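Local coordinates for virulence-associated protein I (Coxiella burnetii, PDB 3TRB), which probably binds DNA through a helix-turn-helix domain, as an antidote protein of the HigA family from an addiction module, at residues 10-14 against 15-19; 52-55 against 56-60; 66-69 against 70-74. All coordinates share one frame; numbering follows the deposited sequence.

How the contacts relate
The three contacts each sit at the start of a helix. They follow one another along the chain in numerical order. Contact 1 opens helix 14-24, contact 2 opens helix 56-66 and contact 3 opens helix 70-96. Their centres lie 10 to 14 Å apart, with contacts 2 and 3 the closest pair. All three touch. P14 of contact 1 packs on I54 of contact 2, L18 of contact 1 meets F66 and W73 of contact 3, and A59 of contact 2 meets L74 of contact 3. The three helix starts thus pack on one another in this all-helical protein. Contacts 2 and 3 both touch the second subunit, and contact 3 also touches the third.

Contact 1 (10-14 against 15-19); sequences RPIHP and GEILA
R10 grips E16 end-on, with one guanidinium nitrogen to each carboxylate oxygen. NH1 of R10 lies 2.7 Å from OE2 of E16, on its syn lone pair. NH2 of R10 reaches OE1 of E16 at 3.2 Å. Both oxygens lie close to the guanidinium plane, but the carboxylate is turned 34° from it. The pair is a salt bridge between the incoming chain and the first turn of the helix. I12 lies beneath it, with CD1 over one face of the guanidinium, toward its rim. Its CG2 packs on CG1 of I17 at 4.0 Å. H13 is the N-cap. With CG anti to the backbone N (chi1 -168°), its ring swings over the helix start, and ND1 accepts from G15 N at 3.0 Å. That donor is tilted 30° from the ring plane. A water links H13 N to OE2 of E16, and H13 O accepts from E16 N. P14 O takes L18 N at 2.8 Å, an ordinary helical bond. Helix 70-96 covers this segment: Y80 meets the H13 ring edge-to-face, P11 touches Y80 and M84, and I17 lies on L76. L18 touches I47 and L48 of helix 41-48 and L62 of helix 56-66.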
ATOM      1  N   ARG A  10     -27.320  -2.112  -6.242  1.00 55.38           N
ATOM      2  CA  ARG A  10     -27.249  -3.536  -5.948  1.00 47.84           C
ATOM      3  C   ARG A  10     -25.929  -4.142  -6.414  1.00 41.55           C
ATOM      4  O   ARG A  10     -25.272  -3.604  -7.305  1.00 40.36           O
ATOM      5  CB  ARG A  10     -28.408  -4.271  -6.624  1.00 45.72           C
ATOM      6  CG  ARG A  10     -28.352  -4.227  -8.145  1.00 44.96           C
ATOM      7  CD  ARG A  10     -29.451  -5.071  -8.770  1.00 43.97           C
ATOM      8  NE  ARG A  10     -29.445  -4.988 -10.228  1.00 42.60           N
ATOM      9  CZ  ARG A  10     -28.809  -5.842 -11.024  1.00 41.25           C
ATOM     10  NH1 ARG A  10     -28.125  -6.851 -10.503  1.00 38.87           N
ATOM     11  NH2 ARG A  10     -28.858  -5.689 -12.340  1.00 41.62           N
ATOM     12  N   PRO A  11     -25.535  -5.268  -5.805  1.00 34.96           N
ATOM     13  CA  PRO A  11     -24.356  -6.008  -6.262  1.00 32.92           C
ATOM     14  C   PRO A  11     -24.564  -6.546  -7.674  1.00 34.42           C
ATOM     15  O   PRO A  11     -25.610  -7.128  -7.958  1.00 34.41           O
ATOM     16  CB  PRO A  11     -24.268  -7.174  -5.271  1.00 30.74           C
ATOM     17  CG  PRO A  11     -24.991  -6.699  -4.059  1.00 32.54           C
ATOM     18  CD  PRO A  11     -26.103  -5.841  -4.574  1.00 34.73           C
ATOM     19  N   ILE A  12     -23.584  -6.343  -8.545  1.00 31.15           N
ATOM     20  CA  ILE A  12     -23.635  -6.888  -9.895  1.00 30.83           C
ATOM     21  C   ILE A  12     -22.603  -7.996 -10.025  1.00 28.96           C
ATOM     22  O   ILE A  12     -21.405  -7.725 -10.085  1.00 27.10           O
ATOM     23  CB  ILE A  12     -23.324  -5.815 -10.952  1.00 32.62           C
ATOM     24  CG1 ILE A  12     -24.199  -4.576 -10.741  1.00 38.69           C
ATOM     25  CG2 ILE A  12     -23.508  -6.379 -12.357  1.00 29.26           C
ATOM     26  CD1 ILE A  12     -25.651  -4.788 -11.091  1.00 37.97           C
ATOM     27  N   HIS A  13     -23.060  -9.243 -10.056  1.00 26.67           N
ATOM     28  CA  HIS A  13     -22.143 -10.361 -10.232  1.00 24.96           C
ATOM     29  C   HIS A  13     -21.528 -10.297 -11.626  1.00 20.55           C
ATOM     30  O   HIS A  13     -22.224 -10.015 -12.601  1.00 24.47           O
ATOM     31  CB  HIS A  13     -22.850 -11.701 -10.016  1.00 24.47           C
ATOM     32  CG  HIS A  13     -21.911 -12.862  -9.896  1.00 25.39           C
ATOM     33  ND1 HIS A  13     -21.469 -13.579 -10.986  1.00 22.89           N
ATOM     34  CD2 HIS A  13     -21.320 -13.421  -8.813  1.00 25.67           C
ATOM     35  CE1 HIS A  13     -20.650 -14.533 -10.580  1.00 20.82           C
ATOM     36  NE2 HIS A  13     -20.543 -14.459  -9.266  1.00 25.24           N
ATOM     37  N   PRO A  14     -20.214 -10.544 -11.722  1.00 23.73           N
ATOM     38  CA  PRO A  14     -19.505 -10.499 -13.004  1.00 24.14           C
ATOM     39  C   PRO A  14     -20.200 -11.333 -14.079  1.00 23.39           C
ATOM     40  O   PRO A  14     -20.164 -10.971 -15.254  1.00 25.30           O
ATOM     41  CB  PRO A  14     -18.141 -11.100 -12.662  1.00 21.68           C
ATOM     42  CG  PRO A  14     -17.947 -10.768 -11.227  1.00 23.09           C
ATOM     43  CD  PRO A  14     -19.311 -10.868 -10.603  1.00 22.79           C
ATOM     44  N   GLY A  15     -20.824 -12.435 -13.674  1.00 21.90           N
ATOM     45  CA  GLY A  15     -21.531 -13.294 -14.606  1.00 22.45           C
ATOM     46  C   GLY A  15     -22.633 -12.560 -15.347  1.00 24.55           C
ATOM     47  O   GLY A  15     -22.945 -12.883 -16.492  1.00 24.74           O
ATOM     48  N   GLU A  16     -23.228 -11.573 -14.684  1.00 25.80           N
ATOM     49  CA  GLU A  16     -24.244 -10.734 -15.306  1.00 28.54           C
ATOM     50  C   GLU A  16     -23.651  -9.982 -16.487  1.00 26.37           C
ATOM     51  O   GLU A  16     -24.228  -9.945 -17.572  1.00 25.44           O
ATOM     52  CB  GLU A  16     -24.791  -9.727 -14.296  1.00 30.02           C
ATOM     53  CG  GLU A  16     -26.268  -9.873 -13.995  1.00 36.57           C
ATOM     54  CD  GLU A  16     -26.825  -8.662 -13.276  1.00 40.52           C
ATOM     55  OE1 GLU A  16     -26.732  -7.547 -13.833  1.00 36.26           O
ATOM     56  OE2 GLU A  16     -27.346  -8.821 -12.153  1.00 46.28           O
ATOM     57  N   ILE A  17     -22.493  -9.375 -16.257  1.00 22.15           N
ATOM     58  CA  ILE A  17     -21.808  -8.597 -17.277  1.00 25.53           C
ATOM     59  C   ILE A  17     -21.266  -9.501 -18.381  1.00 26.68           C
ATOM     60  O   ILE A  17     -21.303  -9.146 -19.560  1.00 24.87           O
ATOM     61  CB  ILE A  17     -20.663  -7.776 -16.660  1.00 30.03           C
ATOM     62  CG1 ILE A  17     -21.211  -6.869 -15.553  1.00 30.66           C
ATOM     63  CG2 ILE A  17     -19.949  -6.965 -17.728  1.00 31.33           C
ATOM     64  CD1 ILE A  17     -20.152  -6.074 -14.827  1.00 32.76           C
ATOM     65  N   LEU A  18     -20.773 -10.671 -17.993  1.00 25.26           N
ATOM     66  CA  LEU A  18     -20.287 -11.650 -18.956  1.00 24.36           C
ATOM     67  C   LEU A  18     -21.414 -12.085 -19.886  1.00 25.22           C
ATOM     68  O   LEU A  18     -21.222 -12.194 -21.100  1.00 25.36           O
ATOM     69  CB  LEU A  18     -19.695 -12.863 -18.235  1.00 24.65           C
ATOM     70  CG  LEU A  18     -19.130 -13.983 -19.111  1.00 28.27           C
ATOM     71  CD1 LEU A  18     -18.089 -13.436 -20.075  1.00 29.94           C
ATOM     72  CD2 LEU A  18     -18.541 -15.091 -18.249  1.00 25.57           C
ATOM     73  N   ALA A  19     -22.590 -12.323 -19.313  1.00 21.18           N
ATOM     74  CA  ALA A  19     -23.755 -12.736 -20.086  1.00 23.84           C
ATOM     75  C   ALA A  19     -24.116 -11.692 -21.137  1.00 24.74           C
ATOM     76  O   ALA A  19     -24.367 -12.027 -22.293  1.00 27.30           O
ATOM     77  CB  ALA A  19     -24.939 -12.991 -19.161  1.00 25.99           C
TER
HETATM   78  O   HOH W   1     -25.920 -10.125 -10.407  0.93 26.10           O

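Contact 2 (52-55 against 56-60)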
ATOM      1  N   ARG A  52     -20.430 -18.997  -8.885  0.58 33.52           N
ATOM      2  CA  ARG A  52     -18.990 -19.073  -8.685  0.58 29.30           C
ATOM      3  C   ARG A  52     -18.320 -17.754  -9.040  0.58 27.30           C
ATOM      4  O   ARG A  52     -18.849 -16.962  -9.818  0.58 26.43           O
ATOM      5  CB  ARG A  52     -18.380 -20.227  -9.486  0.58 30.33           C
ATOM      6  CG  ARG A  52     -18.754 -21.616  -8.975  0.58 33.19           C
ATOM      7  CD  ARG A  52     -18.335 -21.823  -7.525  0.58 34.77           C
ATOM      8  NE  ARG A  52     -18.592 -23.188  -7.069  0.58 37.60           N
ATOM      9  CZ  ARG A  52     -19.724 -23.591  -6.498  0.58 43.13           C
ATOM     10  NH1 ARG A  52     -20.718 -22.737  -6.304  0.58 42.58           N
ATOM     11  NH2 ARG A  52     -19.862 -24.853  -6.117  0.58 46.54           N
ATOM     12  N   SER A  53     -17.151 -17.526  -8.454  1.00 23.56           N
ATOM     13  CA  SER A  53     -16.421 -16.278  -8.643  1.00 25.14           C
ATOM     14  C   SER A  53     -15.455 -16.353  -9.819  1.00 25.74           C
ATOM     15  O   SER A  53     -15.149 -17.437 -10.314  1.00 27.45           O
ATOM     16  CB  SER A  53     -15.647 -15.912  -7.373  1.00 30.38           C
ATOM     17  OG  SER A  53     -16.518 -15.766  -6.264  1.00 37.94           O
ATOM     18  N   ILE A  54     -14.983 -15.194 -10.265  1.00 21.69           N
ATOM     19  CA  ILE A  54     -13.933 -15.141 -11.275  1.00 23.40           C
ATOM     20  C   ILE A  54     -12.572 -15.204 -10.597  1.00 25.88           C
ATOM     21  O   ILE A  54     -12.176 -14.273  -9.893  1.00 26.03           O
ATOM     22  CB  ILE A  54     -14.009 -13.861 -12.122  1.00 25.39           C
ATOM     23  CG1 ILE A  54     -15.296 -13.841 -12.951  1.00 28.41           C
ATOM     24  CG2 ILE A  54     -12.797 -13.755 -13.035  1.00 23.53           C
ATOM     25  CD1 ILE A  54     -15.347 -12.718 -13.963  1.00 33.54           C
ATOM     26  N   THR A  55     -11.863 -16.307 -10.803  1.00 22.79           N
ATOM     27  CA  THR A  55     -10.521 -16.454 -10.258  1.00 23.02           C
ATOM     28  C   THR A  55      -9.514 -15.761 -11.166  1.00 22.49           C
ATOM     29  O   THR A  55      -9.857 -15.317 -12.260  1.00 20.76           O
ATOM     30  CB  THR A  55     -10.135 -17.936 -10.117  1.00 23.36           C
ATOM     31  OG1 THR A  55     -10.095 -18.545 -11.414  1.00 21.23           O
ATOM     32  CG2 THR A  55     -11.145 -18.667  -9.248  1.00 27.23           C
ATOM     33  N   ALA A  56      -8.271 -15.668 -10.706  1.00 19.65           N
ATOM     34  CA  ALA A  56      -7.214 -15.049 -11.498  1.00 19.90           C
ATOM     35  C   ALA A  56      -6.991 -15.801 -12.806  1.00 19.48           C
ATOM     36  O   ALA A  56      -6.734 -15.194 -13.845  1.00 20.72           O
ATOM     37  CB  ALA A  56      -5.923 -14.973 -10.698  1.00 19.50           C
ATOM     38  N   ASP A  57      -7.092 -17.125 -12.748  1.00 20.15           N
ATOM     39  CA  ASP A  57      -6.925 -17.952 -13.937  1.00 21.72           C
ATOM     40  C   ASP A  57      -8.003 -17.651 -14.974  1.00 21.30           C
ATOM     41  O   ASP A  57      -7.715 -17.516 -16.163  1.00 19.16           O
ATOM     42  CB  ASP A  57      -6.949 -19.435 -13.569  1.00 24.05           C
ATOM     43  CG  ASP A  57      -6.785 -20.334 -14.776  1.00 26.97           C
ATOM     44  OD1 ASP A  57      -5.630 -20.642 -15.137  1.00 30.57           O
ATOM     45  OD2 ASP A  57      -7.812 -20.725 -15.367  1.00 29.02           O
ATOM     46  N   THR A  58      -9.245 -17.546 -14.517  1.00 18.23           N
ATOM     47  CA  THR A  58     -10.357 -17.244 -15.407  1.00 22.00           C
ATOM     48  C   THR A  58     -10.228 -15.833 -15.966  1.00 20.34           C
ATOM     49  O   THR A  58     -10.518 -15.591 -17.138  1.00 21.99           O
ATOM     50  CB  THR A  58     -11.706 -17.389 -14.691  1.00 21.77           C
ATOM     51  OG1 THR A  58     -11.853 -18.734 -14.220  1.00 22.31           O
ATOM     52  CG2 THR A  58     -12.848 -17.063 -15.639  1.00 19.78           C
ATOM     53  N   ALA A  59      -9.786 -14.904 -15.124  1.00 18.06           N
ATOM     54  CA  ALA A  59      -9.596 -13.522 -15.542  1.00 20.10           C
ATOM     55  C   ALA A  59      -8.587 -13.425 -16.682  1.00 20.61           C
ATOM     56  O   ALA A  59      -8.791 -12.679 -17.640  1.00 20.77           O
ATOM     57  CB  ALA A  59      -9.155 -12.667 -14.363  1.00 18.67           C
ATOM     58  N   LEU A  60      -7.500 -14.182 -16.573  1.00 21.12           N
ATOM     59  CA  LEU A  60      -6.464 -14.192 -17.602  1.00 22.17           C
ATOM     60  C   LEU A  60      -6.997 -14.743 -18.918  1.00 22.90           C
ATOM     61  O   LEU A  60      -6.662 -14.244 -19.992  1.00 22.27           O
ATOM     62  CB  LEU A  60      -5.258 -15.016 -17.143  1.00 23.34           C
ATOM     63  CG  LEU A  60      -4.366 -14.397 -16.064  1.00 24.16           C
ATOM     64  CD1 LEU A  60      -3.336 -15.404 -15.580  1.00 22.37           C
ATOM     65  CD2 LEU A  60      -3.688 -13.145 -16.594  1.00 22.83           C
TER
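T55 and T58 face each other through their hydroxyls because of their first torsions. OG1 of T55 stands between its own backbone N and carbonyl carbon (chi1 64°). OG1 of T58 is anti to its carbonyl carbon, beside the backbone N (chi1 -60°), and so lies back toward the start of the helix. The two oxygens are 3.3 Å apart, a weak hydrogen bond in which either could be the donor. The two side chains cross at about a right angle. OG1 of T55 also lies 3.4 Å from the backbone N of T58. The backbone gives a firmer link. A59 N donates to T55 O at 2.9 Å, with an N-H...O angle of 157°.

I54 forms the apolar side of the contact. Its CG2 branch reaches forward to CB of A59 at 4.0 Å. It also lies 4.1 Å from CB of T58. CD1 of I54, at the end of the other branch, meets W73 of helix 70-96. D57 turns its carboxylate along the helix to a salt bridge with R61. A56 and L60 pack on A85 of the second subunit, and D57 on I93 of that same subunit.

T55 takes the N-cap position just before helix 56-66, and its carbonyl starts the helical bonding. In this family the helix-turn-helix proper is probably the pair of helices 30-37 and 41-48, which would carry the likely DNA-binding role. Helix 56-66 follows that pair and packs beside it in the helical bundle.

Contact 3 (66-69 against 70-74)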
ATOM      1  N   PHE A  66     -11.388 -11.796 -24.799  1.00 26.47           N
ATOM      2  CA  PHE A  66     -12.127 -10.563 -25.060  1.00 33.19           C
ATOM      3  C   PHE A  66     -11.218  -9.381 -25.391  1.00 33.56           C
ATOM      4  O   PHE A  66     -11.691  -8.324 -25.808  1.00 35.76           O
ATOM      5  CB  PHE A  66     -13.043 -10.211 -23.880  1.00 34.98           C
ATOM      6  CG  PHE A  66     -14.244 -11.105 -23.759  1.00 38.47           C
ATOM      7  CD1 PHE A  66     -15.289 -11.005 -24.659  1.00 41.94           C
ATOM      8  CD2 PHE A  66     -14.329 -12.044 -22.744  1.00 36.05           C
ATOM      9  CE1 PHE A  66     -16.396 -11.827 -24.554  1.00 41.54           C
ATOM     10  CE2 PHE A  66     -15.434 -12.868 -22.634  1.00 35.79           C
ATOM     11  CZ  PHE A  66     -16.468 -12.759 -23.540  1.00 39.97           C
ATOM     12  N   GLY A  67      -9.915  -9.563 -25.206  1.00 33.08           N
ATOM     13  CA  GLY A  67      -8.961  -8.509 -25.496  1.00 35.68           C
ATOM     14  C   GLY A  67      -8.972  -7.407 -24.453  1.00 40.27           C
ATOM     15  O   GLY A  67      -8.702  -6.246 -24.757  1.00 40.67           O
ATOM     16  N   THR A  68      -9.288  -7.777 -23.217  1.00 38.74           N
ATOM     17  CA  THR A  68      -9.290  -6.830 -22.110  1.00 34.87           C
ATOM     18  C   THR A  68      -8.077  -7.067 -21.221  1.00 31.79           C
ATOM     19  O   THR A  68      -7.153  -7.788 -21.595  1.00 31.45           O
ATOM     20  CB  THR A  68     -10.557  -6.977 -21.248  1.00 34.25           C
ATOM     21  OG1 THR A  68     -10.473  -8.180 -20.473  1.00 32.55           O
ATOM     22  CG2 THR A  68     -11.798  -7.026 -22.123  1.00 38.43           C
ATOM     23  N   THR A  69      -8.084  -6.453 -20.043  1.00 28.69           N
ATOM     24  CA  THR A  69      -7.087  -6.750 -19.026  1.00 25.99           C
ATOM     25  C   THR A  69      -7.685  -7.752 -18.048  1.00 26.19           C
ATOM     26  O   THR A  69      -8.905  -7.823 -17.902  1.00 22.80           O
ATOM     27  CB  THR A  69      -6.680  -5.489 -18.247  1.00 27.81           C
ATOM     28  OG1 THR A  69      -7.795  -5.026 -17.474  1.00 26.65           O
ATOM     29  CG2 THR A  69      -6.235  -4.393 -19.200  1.00 30.80           C
ATOM     30  N   PRO A  70      -6.831  -8.543 -17.384  1.00 23.05           N
ATOM     31  CA  PRO A  70      -7.350  -9.418 -16.329  1.00 23.75           C
ATOM     32  C   PRO A  70      -7.828  -8.591 -15.136  1.00 23.17           C
ATOM     33  O   PRO A  70      -8.733  -9.012 -14.416  1.00 22.02           O
ATOM     34  CB  PRO A  70      -6.133 -10.270 -15.951  1.00 21.91           C
ATOM     35  CG  PRO A  70      -4.952  -9.451 -16.355  1.00 23.27           C
ATOM     36  CD  PRO A  70      -5.384  -8.716 -17.591  1.00 25.47           C
ATOM     37  N   GLU A  71      -7.232  -7.418 -14.946  1.00 22.36           N
ATOM     38  CA  GLU A  71      -7.620  -6.527 -13.859  1.00 25.13           C
ATOM     39  C   GLU A  71      -9.087  -6.123 -13.963  1.00 24.45           C
ATOM     40  O   GLU A  71      -9.780  -6.007 -12.953  1.00 24.04           O
ATOM     41  CB  GLU A  71      -6.734  -5.278 -13.836  1.00 25.05           C
ATOM     42  CG  GLU A  71      -5.305  -5.517 -13.362  1.00 26.46           C
ATOM     43  CD  GLU A  71      -4.386  -6.020 -14.460  1.00 28.53           C
ATOM     44  OE1 GLU A  71      -4.851  -6.184 -15.608  1.00 26.34           O
ATOM     45  OE2 GLU A  71      -3.192  -6.245 -14.171  1.00 28.79           O
ATOM     46  N   PHE A  72      -9.553  -5.905 -15.189  1.00 22.23           N
ATOM     47  CA  PHE A  72     -10.942  -5.528 -15.423  1.00 22.58           C
ATOM     48  C   PHE A  72     -11.909  -6.532 -14.808  1.00 22.70           C
ATOM     49  O   PHE A  72     -12.866  -6.150 -14.135  1.00 22.06           O
ATOM     50  CB  PHE A  72     -11.217  -5.394 -16.923  1.00 25.74           C
ATOM     51  CG  PHE A  72     -12.676  -5.326 -17.271  1.00 27.68           C
ATOM     52  CD1 PHE A  72     -13.355  -4.119 -17.244  1.00 31.66           C
ATOM     53  CD2 PHE A  72     -13.367  -6.470 -17.635  1.00 27.87           C
ATOM     54  CE1 PHE A  72     -14.697  -4.056 -17.570  1.00 35.35           C
ATOM     55  CE2 PHE A  72     -14.707  -6.412 -17.961  1.00 28.73           C
ATOM     56  CZ  PHE A  72     -15.373  -5.204 -17.927  1.00 30.22           C
ATOM     57  N   TRP A  73     -11.652  -7.816 -15.039  1.00 21.70           N
ATOM     58  CA  TRP A  73     -12.548  -8.873 -14.581  1.00 22.40           C
ATOM     59  C   TRP A  73     -12.472  -9.100 -13.074  1.00 21.33           C
ATOM     60  O   TRP A  73     -13.486  -9.363 -12.429  1.00 23.65           O
ATOM     61  CB  TRP A  73     -12.281 -10.175 -15.341  1.00 21.54           C
ATOM     62  CG  TRP A  73     -12.629 -10.075 -16.793  1.00 25.38           C
ATOM     63  CD1 TRP A  73     -11.764  -9.933 -17.838  1.00 29.45           C
ATOM     64  CD2 TRP A  73     -13.945 -10.086 -17.361  1.00 26.54           C
ATOM     65  NE1 TRP A  73     -12.461  -9.865 -19.023  1.00 28.09           N
ATOM     66  CE2 TRP A  73     -13.801  -9.956 -18.756  1.00 27.32           C
ATOM     67  CE3 TRP A  73     -15.231 -10.198 -16.824  1.00 27.67           C
ATOM     68  CZ2 TRP A  73     -14.891  -9.936 -19.620  1.00 27.80           C
ATOM     69  CZ3 TRP A  73     -16.314 -10.178 -17.683  1.00 26.36           C
ATOM     70  CH2 TRP A  73     -16.136 -10.047 -19.067  1.00 28.39           C
ATOM     71  N   LEU A  74     -11.273  -8.990 -12.515  1.00 18.02           N
ATOM     72  CA  LEU A  74     -11.102  -9.163 -11.078  1.00 20.19           C
ATOM     73  C   LEU A  74     -11.712  -7.997 -10.309  1.00 19.30           C
ATOM     74  O   LEU A  74     -12.246  -8.178  -9.217  1.00 23.44           O
ATOM     75  CB  LEU A  74      -9.623  -9.330 -10.718  1.00 20.34           C
ATOM     76  CG  LEU A  74      -8.964 -10.623 -11.199  1.00 19.19           C
ATOM     77  CD1 LEU A  74      -7.532 -10.718 -10.695  1.00 19.75           C
ATOM     78  CD2 LEU A  74      -9.772 -11.827 -10.745  1.00 19.14           C
TER
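F66 and W73 form the close-packed side of this turn. CD2 of F66 comes within 3.8 Å of CZ2 of W73. The ring planes are 42° apart and the centroids 5.8 Å apart, so the pair meets obliquely. CE2 of F72 lies over the centre of one indole face. L18 of helix 14-24 packs on F66 and W73, and L62 also lies on W73. T68 comes at the indole from the loop. Its OG1 accepts a weak, bent hydrogen bond from NE1 of W73 at 3.0 Å and donates to T69 O.

Within the helix-turn-helix family region, this turn joins two helices. The chain leaves helix 56-66 at G67, which has positive phi, and enters helix 70-96 at T69. OG1 of T69 stands between the backbone N and the carbonyl carbon (chi1 67°), where it accepts from F72 N at 3.0 Å, an N-cap capping bond. A weaker bond runs from F72 N to T69 O.

The outer side is looser, with G67 exposed. E71 bends at chi2, and its OE1 comes back to 3.3 Å from CB of T69. Other chains cover part of this side: P70, E71 and L74 pack on I82 of the second subunit, and E71 meets F24 and, in a long, weak ion pair, K27 of the third.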